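Local coordinates for acyl carrier protein (Thermotoga maritima MSB8, PDB 6LVU) that probably carries the growing acyl chain in fatty acid biosynthesis on a phosphopantetheine arm, which is absent from this apo form, at residues A[17-22]-A[34-39]; A[42-47]-A[61-66]; A[5-10]-A[75-80]; A[9-14]-A[67-72]. All coordinates share one frame; numbering follows the deposited sequence.

Interaction 1: residues A[17-22]-A[34-39]; sequences EKLGVD and DDLGAD. With ZN (zinc ion), chain D.
Leu19, in the last turn of helix 4-19, and Val21, two residues on, close on Leu36 and Ala38 of the long loop that follows. One methyl of Leu19 does most of the work: CD2 lies 4.0 Å from Leu36 CB and 4.0 Å from Ala38 CB, so it is set between the two loop residues. Val21 uses both branches. Its CG1 rests 3.5 Å from the carbonyl O of Leu36, while its CG2 meets Leu36 CD2 more loosely at 4.2 Å. Leu36 runs at about a right angle to both partners, offering its CB to one and its far methyl to the other. With Val21 CG1 anti to the carbonyl carbon (chi1 -51°), CG2 falls between backbone N and carbonyl carbon; CG1 thus faces the Leu36 carbonyl and CG2 its CD2.

Glycines shape the backbone on both sides. Gly20 leaves the helix with phi 82°, a turn that brings Val21 round to the same side as Leu19, and Gly37, with phi 78°, links the two loop residues that touch. Farther out, Ser16 OG is hydrogen-bonded to Val21 O, and Gln25 OE1 accepts from Asp22 N. At the other end Asp39 OD1 caps Leu41 N, beside Ser40, the predicted phosphopantetheine attachment site. Glu17 takes no part in the apolar contact but grips a zinc ion with both carboxylate oxygens, OE2 at 2.0 Å and OE1 at 2.4 Å. Leu36 also packs on Gln25 and Ala30 and Val21 on Val26, while Leu19 reaches Leu46, which joins this corner to helix 42-54.

Interaction 2: residues A[42-47]-A[61-66]; sequences DLVDLV and ADLEKI. With ZN (zinc ion), chain E.
Val44 and Leu63 bring their CA atoms to 7.9 Å where helix 42-54 faces residues 61-66, whose part 63-65 has helical backbone angles without the regular bonds and probably answers to the short third helix of the acyl carrier protein bundle. Leu43 and Leu63 meet end-on, tip to tip. Leu43 CD1 presses into the fork of Leu63, 3.3 Å from CG and 3.6 Å from CD2, the first being tighter than usual van der Waals contact. Both side chains are thrown forward by the same torsion, CG opposite the backbone N (chi1 -174° for Leu43 and -165° for Leu63). Val44 CG2 flanks the pair at 4.0 Å from Leu63 CD1, and Leu43 CD2 touches Ile66 CG2; Ile66 in turn packs on Ile72 of helix 69-79. In relatives the acyl chain enters the bundle between these two elements, and the nearness of Leu63 to Ser40 is consistent with that. Asp45, on another face of the helix, shares a zinc ion with Asp49 and a water, its OD2 2.5 Å from the metal. The loop is tied within itself by a salt bridge, Lys65 NZ meeting Asp62 OD1 at 2.9 Å nearly along its C-O axis.

Interaction 3: residues A[5-10]-A[75-80]; sequences EEIFSK and YIEKKL
Ile7 of helix 4-19 packs against Ile76, Glu77 and Leu80 at the end of helix 69-79, joining the first and last helices of the acyl carrier protein bundle. The inner part is the buried one, made by the two isoleucines. Ile7 CG2 lies 3.8 Å from Ile76 CG2 and 3.9 Å from Ile76 CB, the side chains lying alongside one another and pointing opposite ways. The longer branch of Ile7 takes another course: with CG1 anti to the carbonyl carbon (chi1 -63°) and the chain extended beyond it, Ile7 CD1 is carried onto the backbone of the partner helix, 3.8 Å from Glu77 CA, and at 3.8 Å it also meets Leu80 CD1. Within residues 5-10, Ile7 alone makes the contact with 75-80, its CG2 inward and its CD1 at the margin. Phe54 of helix 42-54 packs on both isoleucines on the inner side, and Phe50 on Ile76.

Toward solvent the distances are no longer, but the partner is less well anchored. Leu80 is exposed and is the last modelled residue, and its N donates weak backbone bonds to Ile76 O and Glu77 O as the helix gives out. Glu77 contributes its CB and CA to Ile7, while its carboxylate reaches Arg4, at the start of helix 4-19, in a salt bridge; an ionic link between the same two helices thus runs along the edge. A second salt bridge lies within helix 4-19, one turn apart: Lys10 NZ meets Glu6 OE2 at 2.9 Å, on the anti lone pair, away from the other carboxylate oxygen.

Interaction 4: residues A[9-14]-A[67-72]; sequences SKVKSI and STVGDI
In the core of the helical bundle, Val11 of helix 4-19 meets Val69 and Ile72, two residues of the first turn of helix 69-79. All three are buried. CG1 of Val11 touches both partners, CG2 only Ile72: CG1, anti to the backbone N (chi1 159°), comes to 4.1 Å from Val69 CG1 and also stands 4.1 Å from Ile72 CG2, while CG2 approaches that same Ile72 methyl at 3.9 Å. Ile72 CG2 thus faces the pair of Val11 methyls, whereas Val69 runs antiparallel beside Val11 and touches it by one branch. The fit is of ordinary van der Waals closeness, with no strained pair. Phe8 and Ile15 lie on Val69 from helix 4-19, and Phe50 of helix 42-54 covers Ile72.

Behind the two apolar residues lies the capped start of their helix. Thr68 is the N-cap, and its OG1 accepts from Asp71 N at 3.2 Å with an N-H...O angle of 148°. In return Asp71 OD2 takes two backbone donors, Ser67 N at 2.8 Å on its anti lone pair and Thr68 N at 3.2 Å from above the carboxylate plane, 50° out of it. One oxygen therefore holds two successive amides, and the amino end of the helix would be expected to favour the negative charge on Asp71. The capping bonds fix the first turn of the helix, and with it probably the places of Val69, directly after Thr68, and Ile72, next to Asp71. The reciprocal pairing of Thr68 and Asp71 is a classic capping box at a helix N-terminus.

Overall arrangement
Interactions 3 and 4 use the same two helices, 4-19 and 69-79; their centres are 8 Å apart and they are joined by Ile76 CD1 packing 3.6 Å from Val11 CG2. Interaction 1 lies about 19 Å from interaction 3, centre to centre, on the opposite side of the chain's centre, and reaches interaction 4 through Leu36 CD1, 4.0 Å from Val69 CG2. Interaction 2 is tied to interaction 3 by a probable hydrogen bond of Asp62 OD2 and Tyr75 OH, 3.1 Å. Interactions 1 and 2 hold zinc ions, bound by Glu17 and by Asp45, and lie nearer the predicted attachment site: the side chains of Ala38 and Leu63 are about 8 Å and 7 Å from the Ser40 side chain.

Interaction 1: residues A[17-22]-A[34-39]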
loop_
_atom_site.group_PDB
_atom_site.type_symbol
_atom_site.label_atom_id
_atom_site.label_comp_id
_atom_site.label_asym_id
_atom_site.label_seq_id
_atom_site.Cartn_x
_atom_site.Cartn_y
_atom_site.Cartn_z
ATOM N N GLU A 17 -10.572 -0.855 2.224
ATOM C CA GLU A 17 -11.240 -1.393 3.409
ATOM C C GLU A 17 -10.800 -0.656 4.671
ATOM O O GLU A 17 -11.631 -0.304 5.514
ATOM C CB GLU A 17 -10.970 -2.900 3.559
ATOM C CG GLU A 17 -11.590 -3.817 2.483
ATOM C CD GLU A 17 -11.014 -5.241 2.502
ATOM O OE1 GLU A 17 -11.446 -6.120 1.703
ATOM O OE2 GLU A 17 -10.118 -5.489 3.326
ATOM N N LYS A 18 -9.499 -0.376 4.808
ATOM C CA LYS A 18 -8.987 0.145 6.069
ATOM C C LYS A 18 -8.961 1.665 6.133
ATOM O O LYS A 18 -9.207 2.224 7.203
ATOM C CB LYS A 18 -7.597 -0.426 6.362
ATOM C CG LYS A 18 -7.691 -1.855 6.878
ATOM C CD LYS A 18 -6.419 -2.635 6.712
ATOM C CE LYS A 18 -6.598 -4.033 7.334
ATOM N NZ LYS A 18 -6.439 -5.171 6.360
ATOM N N LEU A 19 -8.689 2.353 5.030
ATOM C CA LEU A 19 -8.739 3.813 5.045
ATOM C C LEU A 19 -10.149 4.358 4.846
ATOM O O LEU A 19 -10.389 5.541 5.105
ATOM C CB LEU A 19 -7.829 4.394 3.965
ATOM C CG LEU A 19 -6.402 4.813 4.314
ATOM C CD1 LEU A 19 -5.649 3.749 5.093
ATOM C CD2 LEU A 19 -5.667 5.157 3.029
ATOM N N GLY A 20 -11.079 3.541 4.369
ATOM C CA GLY A 20 -12.445 3.985 4.228
ATOM C C GLY A 20 -12.712 4.769 2.972
ATOM O O GLY A 20 -13.840 5.251 2.785
ATOM N N VAL A 21 -11.727 4.896 2.100
ATOM C CA VAL A 21 -11.899 5.628 0.867
ATOM C C VAL A 21 -12.464 4.681 -0.175
ATOM O O VAL A 21 -12.367 3.459 -0.060
ATOM C CB VAL A 21 -10.574 6.247 0.389
ATOM C CG1 VAL A 21 -9.919 7.022 1.506
ATOM C CG2 VAL A 21 -9.658 5.152 -0.123
ATOM N N ASP A 22 -13.014 5.259 -1.238
ATOM C CA ASP A 22 -13.595 4.485 -2.315
ATOM C C ASP A 22 -12.499 4.009 -3.254
ATOM O O ASP A 22 -11.478 4.675 -3.427
ATOM C CB ASP A 22 -14.614 5.333 -3.063
ATOM C CG ASP A 22 -15.359 4.557 -4.107
ATOM O OD1 ASP A 22 -16.596 4.431 -3.955
ATOM O OD2 ASP A 22 -14.723 4.087 -5.078
ATOM N N ASP A 34 -1.355 12.596 1.148
ATOM C CA ASP A 34 -1.872 13.811 0.530
ATOM C C ASP A 34 -3.199 13.572 -0.177
ATOM O O ASP A 34 -4.094 14.422 -0.123
ATOM C CB ASP A 34 -0.842 14.367 -0.444
ATOM C CG ASP A 34 -0.036 15.505 0.148
ATOM O OD1 ASP A 34 0.450 16.363 -0.630
ATOM O OD2 ASP A 34 0.110 15.541 1.393
ATOM N N ASP A 35 -3.348 12.434 -0.856
ATOM C CA ASP A 35 -4.528 12.180 -1.669
ATOM C C ASP A 35 -5.574 11.356 -0.938
ATOM O O ASP A 35 -6.751 11.709 -0.949
ATOM C CB ASP A 35 -4.132 11.486 -2.982
ATOM C CG ASP A 35 -3.250 12.367 -3.859
ATOM O OD1 ASP A 35 -3.499 13.594 -3.902
ATOM O OD2 ASP A 35 -2.324 11.840 -4.528
ATOM N N LEU A 36 -5.164 10.276 -0.279
ATOM C CA LEU A 36 -6.089 9.324 0.315
ATOM C C LEU A 36 -6.363 9.590 1.794
ATOM O O LEU A 36 -7.072 8.806 2.426
ATOM C CB LEU A 36 -5.565 7.895 0.124
ATOM C CG LEU A 36 -5.404 7.393 -1.305
ATOM C CD1 LEU A 36 -4.862 5.972 -1.281
ATOM C CD2 LEU A 36 -6.736 7.435 -2.030
ATOM N N GLY A 37 -5.803 10.646 2.369
ATOM C CA GLY A 37 -6.202 11.037 3.710
ATOM C C GLY A 37 -5.621 10.220 4.840
ATOM O O GLY A 37 -6.098 10.337 5.977
ATOM N N ALA A 38 -4.627 9.382 4.574
ATOM C CA ALA A 38 -4.022 8.649 5.669
ATOM C C ALA A 38 -3.148 9.588 6.506
ATOM O O ALA A 38 -2.880 10.729 6.128
ATOM C CB ALA A 38 -3.195 7.486 5.134
ATOM N N ASP A 39 -2.670 9.083 7.641
ATOM C CA ASP A 39 -1.739 9.815 8.488
ATOM C C ASP A 39 -0.428 9.038 8.528
ATOM O O ASP A 39 -0.322 7.924 8.003
ATOM C CB ASP A 39 -2.297 10.033 9.909
ATOM C CG ASP A 39 -2.807 8.752 10.548
ATOM O OD1 ASP A 39 -1.997 7.813 10.722
ATOM O OD2 ASP A 39 -4.004 8.688 10.920
HETATM ZN ZN ZN D . -9.611 -7.338 2.735
#

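Interaction 2: residues A[42-47]-A[61-66]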
loop_
_atom_site.group_PDB
_atom_site.type_symbol
_atom_site.label_atom_id
_atom_site.label_comp_id
_atom_site.label_asym_id
_atom_site.label_seq_id
_atom_site.Cartn_x
_atom_site.Cartn_y
_atom_site.Cartn_z
ATOM N N ASP A 42 -0.752 5.362 9.856
ATOM C CA ASP A 42 -1.551 4.341 9.198
ATOM C C ASP A 42 -0.699 3.388 8.381
ATOM O O ASP A 42 -1.099 2.239 8.159
ATOM C CB ASP A 42 -2.602 4.991 8.301
ATOM C CG ASP A 42 -3.613 5.793 9.081
ATOM O OD1 ASP A 42 -3.757 5.522 10.287
ATOM O OD2 ASP A 42 -4.276 6.674 8.490
ATOM N N LEU A 43 0.475 3.825 7.927
ATOM C CA LEU A 43 1.169 3.024 6.928
ATOM C C LEU A 43 1.773 1.757 7.536
ATOM O O LEU A 43 1.807 0.715 6.874
ATOM C CB LEU A 43 2.226 3.889 6.225
ATOM C CG LEU A 43 3.051 3.389 5.025
ATOM C CD1 LEU A 43 4.084 2.393 5.431
ATOM C CD2 LEU A 43 2.173 2.768 3.961
ATOM N N VAL A 44 2.187 1.783 8.809
ATOM C CA VAL A 44 2.814 0.581 9.362
ATOM C C VAL A 44 1.787 -0.541 9.561
ATOM O O VAL A 44 2.095 -1.715 9.345
ATOM C CB VAL A 44 3.603 0.892 10.648
ATOM C CG1 VAL A 44 2.717 0.920 11.842
ATOM C CG2 VAL A 44 4.699 -0.154 10.850
ATOM N N ASP A 45 0.554 -0.196 9.950
ATOM C CA ASP A 45 -0.496 -1.217 9.973
ATOM C C ASP A 45 -0.816 -1.712 8.576
ATOM O O ASP A 45 -0.988 -2.924 8.378
ATOM C CB ASP A 45 -1.765 -0.696 10.641
ATOM C CG ASP A 45 -2.707 -1.826 11.036
ATOM O OD1 ASP A 45 -3.836 -1.869 10.509
ATOM O OD2 ASP A 45 -2.321 -2.675 11.863
ATOM N N LEU A 46 -0.926 -0.804 7.601
ATOM C CA LEU A 46 -1.160 -1.226 6.228
ATOM C C LEU A 46 -0.076 -2.186 5.771
ATOM O O LEU A 46 -0.361 -3.254 5.222
ATOM C CB LEU A 46 -1.235 -0.015 5.302
ATOM C CG LEU A 46 -2.431 0.924 5.464
ATOM C CD1 LEU A 46 -2.229 2.193 4.632
ATOM C CD2 LEU A 46 -3.735 0.242 5.084
ATOM N N VAL A 47 1.181 -1.838 6.027
ATOM C CA VAL A 47 2.296 -2.667 5.589
ATOM C C VAL A 47 2.244 -4.046 6.230
ATOM O O VAL A 47 2.491 -5.056 5.566
ATOM C CB VAL A 47 3.623 -1.944 5.863
ATOM C CG1 VAL A 47 4.731 -2.930 5.981
ATOM C CG2 VAL A 47 3.906 -1.005 4.714
ATOM N N ALA A 61 13.446 0.642 7.450
ATOM C CA ALA A 61 14.194 1.672 6.737
ATOM C C ALA A 61 13.525 2.030 5.417
ATOM O O ALA A 61 13.551 3.193 4.997
ATOM C CB ALA A 61 15.632 1.209 6.501
ATOM N N ASP A 62 12.941 1.042 4.736
ATOM C CA ASP A 62 12.331 1.257 3.427
ATOM C C ASP A 62 10.916 1.818 3.515
ATOM O O ASP A 62 10.301 2.085 2.474
ATOM C CB ASP A 62 12.317 -0.054 2.635
ATOM C CG ASP A 62 13.678 -0.392 2.044
ATOM O OD1 ASP A 62 14.504 0.533 1.872
ATOM O OD2 ASP A 62 13.923 -1.580 1.740
ATOM N N LEU A 63 10.400 2.008 4.731
ATOM C CA LEU A 63 9.068 2.561 4.935
ATOM C C LEU A 63 9.023 4.073 4.735
ATOM O O LEU A 63 7.987 4.611 4.330
ATOM C CB LEU A 63 8.601 2.186 6.337
ATOM C CG LEU A 63 7.146 2.302 6.757
ATOM C CD1 LEU A 63 6.815 1.193 7.739
ATOM C CD2 LEU A 63 6.847 3.665 7.368
ATOM N N GLU A 64 10.124 4.778 5.015
ATOM C CA GLU A 64 10.145 6.227 4.833
ATOM C C GLU A 64 10.127 6.614 3.364
ATOM O O GLU A 64 9.850 7.771 3.039
ATOM C CB GLU A 64 11.367 6.838 5.532
ATOM C CG GLU A 64 11.352 6.622 7.047
ATOM C CD GLU A 64 12.593 7.142 7.763
ATOM O OE1 GLU A 64 13.536 7.627 7.095
ATOM O OE2 GLU A 64 12.633 7.040 9.009
ATOM N N LYS A 65 10.408 5.675 2.473
ATOM C CA LYS A 65 10.425 5.963 1.052
ATOM C C LYS A 65 9.078 5.741 0.391
ATOM O O LYS A 65 8.851 6.274 -0.700
ATOM C CB LYS A 65 11.508 5.114 0.378
ATOM C CG LYS A 65 12.854 5.313 1.054
ATOM C CD LYS A 65 13.914 4.327 0.612
ATOM C CE LYS A 65 15.189 4.511 1.454
ATOM N NZ LYS A 65 15.756 3.201 1.898
ATOM N N ILE A 66 8.160 5.047 1.060
ATOM C CA ILE A 66 6.881 4.694 0.457
ATOM C C ILE A 66 5.974 5.914 0.495
ATOM O O ILE A 66 5.516 6.332 1.558
ATOM C CB ILE A 66 6.239 3.496 1.157
ATOM C CG1 ILE A 66 7.078 2.240 0.914
ATOM C CG2 ILE A 66 4.854 3.271 0.613
ATOM C CD1 ILE A 66 6.678 1.103 1.776
HETATM ZN ZN ZN E . -3.031 -4.678 10.567
HETATM O O HOH W 1 -5.121 -3.806 10.157
#

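Interaction 3: residues A[5-10]-A[75-80]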
loop_
_atom_site.group_PDB
_atom_site.type_symbol
_atom_site.label_atom_id
_atom_site.label_comp_id
_atom_site.label_asym_id
_atom_site.label_seq_id
_atom_site.Cartn_x
_atom_site.Cartn_y
_atom_site.Cartn_z
ATOM N N GLU A 5 -0.925 -6.543 -11.723
ATOM C CA GLU A 5 -2.362 -6.322 -11.680
ATOM C C GLU A 5 -2.979 -7.065 -10.501
ATOM O O GLU A 5 -3.900 -6.552 -9.852
ATOM C CB GLU A 5 -2.992 -6.740 -13.011
ATOM C CG GLU A 5 -2.849 -5.675 -14.121
ATOM C CD GLU A 5 -3.057 -6.275 -15.538
ATOM O OE1 GLU A 5 -3.585 -7.409 -15.666
ATOM O OE2 GLU A 5 -2.707 -5.602 -16.528
ATOM N N GLU A 6 -2.458 -8.261 -10.185
ATOM C CA GLU A 6 -2.927 -9.006 -9.019
ATOM C C GLU A 6 -2.571 -8.279 -7.729
ATOM O O GLU A 6 -3.422 -8.086 -6.856
ATOM C CB GLU A 6 -2.314 -10.406 -8.985
ATOM C CG GLU A 6 -2.584 -11.115 -7.647
ATOM C CD GLU A 6 -1.921 -12.490 -7.518
ATOM O OE1 GLU A 6 -1.065 -12.847 -8.356
ATOM O OE2 GLU A 6 -2.269 -13.220 -6.562
ATOM N N ILE A 7 -1.302 -7.900 -7.588
ATOM C CA ILE A 7 -0.846 -7.227 -6.383
ATOM C C ILE A 7 -1.592 -5.919 -6.203
ATOM O O ILE A 7 -2.101 -5.617 -5.116
ATOM C CB ILE A 7 0.672 -6.996 -6.457
ATOM C CG1 ILE A 7 1.398 -8.335 -6.501
ATOM C CG2 ILE A 7 1.148 -6.142 -5.277
ATOM C CD1 ILE A 7 2.843 -8.215 -6.890
ATOM N N PHE A 8 -1.685 -5.129 -7.273
ATOM C CA PHE A 8 -2.333 -3.828 -7.174
ATOM C C PHE A 8 -3.819 -3.950 -6.820
ATOM O O PHE A 8 -4.348 -3.143 -6.046
ATOM C CB PHE A 8 -2.152 -3.045 -8.479
ATOM C CG PHE A 8 -3.023 -1.843 -8.560
ATOM C CD1 PHE A 8 -4.150 -1.837 -9.358
ATOM C CD2 PHE A 8 -2.752 -0.736 -7.786
ATOM C CE1 PHE A 8 -4.972 -0.729 -9.407
ATOM C CE2 PHE A 8 -3.573 0.368 -7.820
ATOM C CZ PHE A 8 -4.678 0.374 -8.632
ATOM N N SER A 9 -4.514 -4.935 -7.385
ATOM C CA SER A 9 -5.922 -5.130 -7.032
ATOM C C SER A 9 -6.088 -5.405 -5.544
ATOM O O SER A 9 -6.987 -4.856 -4.897
ATOM C CB SER A 9 -6.523 -6.271 -7.843
ATOM O OG SER A 9 -7.848 -6.513 -7.393
ATOM N N LYS A 10 -5.256 -6.291 -4.990
ATOM C CA LYS A 10 -5.353 -6.619 -3.566
ATOM C C LYS A 10 -4.894 -5.460 -2.689
ATOM O O LYS A 10 -5.441 -5.241 -1.597
ATOM C CB LYS A 10 -4.542 -7.877 -3.260
ATOM C CG LYS A 10 -5.097 -9.171 -3.915
ATOM C CD LYS A 10 -4.170 -10.351 -3.556
ATOM C CE LYS A 10 -4.834 -11.703 -3.691
ATOM N NZ LYS A 10 -4.510 -12.350 -4.985
ATOM N N TYR A 75 7.210 -2.326 -4.258
ATOM C CA TYR A 75 7.964 -2.983 -3.206
ATOM C C TYR A 75 7.510 -4.432 -3.038
ATOM O O TYR A 75 8.341 -5.338 -2.920
ATOM C CB TYR A 75 7.843 -2.194 -1.906
ATOM C CG TYR A 75 8.870 -2.577 -0.876
ATOM C CD1 TYR A 75 10.035 -1.837 -0.718
ATOM C CD2 TYR A 75 8.685 -3.693 -0.062
ATOM C CE1 TYR A 75 10.988 -2.196 0.229
ATOM C CE2 TYR A 75 9.635 -4.059 0.885
ATOM C CZ TYR A 75 10.779 -3.308 1.028
ATOM O OH TYR A 75 11.711 -3.682 1.977
ATOM N N ILE A 76 6.195 -4.678 -3.071
ATOM C CA ILE A 76 5.701 -6.050 -2.986
ATOM C C ILE A 76 6.164 -6.862 -4.185
ATOM O O ILE A 76 6.616 -8.009 -4.039
ATOM C CB ILE A 76 4.165 -6.070 -2.859
ATOM C CG1 ILE A 76 3.733 -5.402 -1.559
ATOM C CG2 ILE A 76 3.674 -7.481 -2.823
ATOM C CD1 ILE A 76 2.258 -5.154 -1.480
ATOM N N GLU A 77 6.077 -6.277 -5.389
ATOM C CA GLU A 77 6.399 -7.020 -6.595
ATOM C C GLU A 77 7.856 -7.457 -6.615
ATOM O O GLU A 77 8.167 -8.544 -7.111
ATOM C CB GLU A 77 6.076 -6.183 -7.836
ATOM C CG GLU A 77 6.259 -6.957 -9.123
ATOM C CD GLU A 77 5.933 -6.127 -10.355
ATOM O OE1 GLU A 77 5.693 -6.736 -11.424
ATOM O OE2 GLU A 77 5.930 -4.872 -10.258
ATOM N N LYS A 78 8.756 -6.648 -6.064
ATOM C CA LYS A 78 10.166 -7.034 -6.065
ATOM C C LYS A 78 10.451 -8.151 -5.062
ATOM O O LYS A 78 11.291 -9.016 -5.326
ATOM C CB LYS A 78 11.048 -5.819 -5.773
ATOM C CG LYS A 78 12.530 -6.167 -5.624
ATOM C CD LYS A 78 13.449 -4.992 -5.944
ATOM C CE LYS A 78 13.105 -3.767 -5.118
ATOM N NZ LYS A 78 13.739 -3.807 -3.771
ATOM N N LYS A 79 9.741 -8.191 -3.943
ATOM C CA LYS A 79 9.966 -9.285 -3.001
ATOM C C LYS A 79 9.381 -10.604 -3.482
ATOM O O LYS A 79 9.636 -11.641 -2.866
ATOM C CB LYS A 79 9.383 -8.936 -1.625
ATOM C CG LYS A 79 10.339 -8.179 -0.698
ATOM C CD LYS A 79 10.205 -6.673 -0.796
ATOM C CE LYS A 79 11.333 -5.982 -0.028
ATOM N NZ LYS A 79 12.684 -6.564 -0.335
ATOM N N LEU A 80 8.605 -10.599 -4.555
ATOM C CA LEU A 80 8.083 -11.831 -5.126
ATOM C C LEU A 80 7.864 -11.696 -6.623
ATOM O O LEU A 80 8.832 -11.742 -7.390
ATOM C CB LEU A 80 6.808 -12.277 -4.408
ATOM C CG LEU A 80 5.623 -11.402 -3.990
ATOM C CD1 LEU A 80 4.730 -10.957 -5.117
ATOM C CD2 LEU A 80 4.822 -12.267 -3.032
#

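Interaction 4: residues A[9-14]-A[67-72]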
loop_
_atom_site.group_PDB
_atom_site.type_symbol
_atom_site.label_atom_id
_atom_site.label_comp_id
_atom_site.label_asym_id
_atom_site.label_seq_id
_atom_site.Cartn_x
_atom_site.Cartn_y
_atom_site.Cartn_z
ATOM N N SER A 9 -4.514 -4.935 -7.385
ATOM C CA SER A 9 -5.922 -5.130 -7.032
ATOM C C SER A 9 -6.088 -5.405 -5.544
ATOM O O SER A 9 -6.987 -4.856 -4.897
ATOM C CB SER A 9 -6.523 -6.271 -7.843
ATOM O OG SER A 9 -7.848 -6.513 -7.393
ATOM N N LYS A 10 -5.256 -6.291 -4.990
ATOM C CA LYS A 10 -5.353 -6.619 -3.566
ATOM C C LYS A 10 -4.894 -5.460 -2.689
ATOM O O LYS A 10 -5.441 -5.241 -1.597
ATOM C CB LYS A 10 -4.542 -7.877 -3.260
ATOM C CG LYS A 10 -5.097 -9.171 -3.915
ATOM C CD LYS A 10 -4.170 -10.351 -3.556
ATOM C CE LYS A 10 -4.834 -11.703 -3.691
ATOM N NZ LYS A 10 -4.510 -12.350 -4.985
ATOM N N VAL A 11 -3.854 -4.742 -3.119
ATOM C CA VAL A 11 -3.428 -3.569 -2.363
ATOM C C VAL A 11 -4.556 -2.558 -2.316
ATOM O O VAL A 11 -4.796 -1.906 -1.293
ATOM C CB VAL A 11 -2.151 -2.968 -2.982
ATOM C CG1 VAL A 11 -2.010 -1.514 -2.558
ATOM C CG2 VAL A 11 -0.905 -3.790 -2.573
ATOM N N LYS A 12 -5.289 -2.439 -3.418
ATOM C CA LYS A 12 -6.312 -1.414 -3.518
ATOM C C LYS A 12 -7.502 -1.747 -2.629
ATOM O O LYS A 12 -8.045 -0.865 -1.955
ATOM C CB LYS A 12 -6.723 -1.264 -4.984
ATOM C CG LYS A 12 -8.036 -0.552 -5.211
ATOM C CD LYS A 12 -8.280 -0.362 -6.702
ATOM C CE LYS A 12 -8.501 -1.706 -7.383
ATOM N NZ LYS A 12 -8.630 -1.588 -8.860
ATOM N N SER A 13 -7.873 -3.027 -2.560
ATOM C CA SER A 13 -8.973 -3.435 -1.701
ATOM C C SER A 13 -8.626 -3.213 -0.234
ATOM O O SER A 13 -9.428 -2.670 0.534
ATOM C CB SER A 13 -9.307 -4.907 -1.966
ATOM O OG SER A 13 -9.887 -5.054 -3.259
ATOM N N ILE A 14 -7.432 -3.636 0.175
ATOM C CA ILE A 14 -7.031 -3.462 1.564
ATOM C C ILE A 14 -7.030 -1.984 1.934
ATOM O O ILE A 14 -7.515 -1.605 3.002
ATOM C CB ILE A 14 -5.656 -4.112 1.804
ATOM C CG1 ILE A 14 -5.762 -5.637 1.654
ATOM C CG2 ILE A 14 -5.107 -3.735 3.147
ATOM C CD1 ILE A 14 -4.409 -6.335 1.560
ATOM N N SER A 67 5.694 6.477 -0.676
ATOM C CA SER A 67 4.895 7.686 -0.785
ATOM C C SER A 67 3.559 7.462 -1.469
ATOM O O SER A 67 2.557 8.039 -1.046
ATOM C CB SER A 67 5.692 8.751 -1.550
ATOM O OG SER A 67 4.949 9.942 -1.695
ATOM N N THR A 68 3.497 6.596 -2.476
ATOM C CA THR A 68 2.290 6.376 -3.260
ATOM C C THR A 68 1.848 4.920 -3.189
ATOM O O THR A 68 2.564 4.042 -2.691
ATOM C CB THR A 68 2.500 6.734 -4.731
ATOM O OG1 THR A 68 3.449 5.824 -5.293
ATOM C CG2 THR A 68 2.997 8.140 -4.879
ATOM N N VAL A 69 0.648 4.674 -3.716
ATOM C CA VAL A 69 0.153 3.310 -3.844
ATOM C C VAL A 69 1.086 2.491 -4.726
ATOM O O VAL A 69 1.406 1.341 -4.413
ATOM C CB VAL A 69 -1.283 3.320 -4.399
ATOM C CG1 VAL A 69 -1.736 1.913 -4.769
ATOM C CG2 VAL A 69 -2.220 3.933 -3.399
ATOM N N GLY A 70 1.552 3.085 -5.830
ATOM C CA GLY A 70 2.468 2.387 -6.718
ATOM C C GLY A 70 3.755 1.967 -6.038
ATOM O O GLY A 70 4.323 0.922 -6.374
ATOM N N ASP A 71 4.215 2.753 -5.061
ATOM C CA ASP A 71 5.411 2.387 -4.302
ATOM C C ASP A 71 5.206 1.079 -3.561
ATOM O O ASP A 71 6.102 0.224 -3.524
ATOM C CB ASP A 71 5.756 3.483 -3.295
ATOM C CG ASP A 71 6.427 4.672 -3.930
ATOM O OD1 ASP A 71 6.938 4.522 -5.056
ATOM O OD2 ASP A 71 6.449 5.755 -3.294
ATOM N N ILE A 72 4.047 0.931 -2.906
ATOM C CA ILE A 72 3.708 -0.297 -2.193
ATOM C C ILE A 72 3.693 -1.479 -3.148
ATOM O O ILE A 72 4.307 -2.517 -2.896
ATOM C CB ILE A 72 2.351 -0.155 -1.482
ATOM C CG1 ILE A 72 2.450 0.804 -0.316
ATOM C CG2 ILE A 72 1.822 -1.511 -1.041
ATOM C CD1 ILE A 72 1.158 1.516 -0.045
#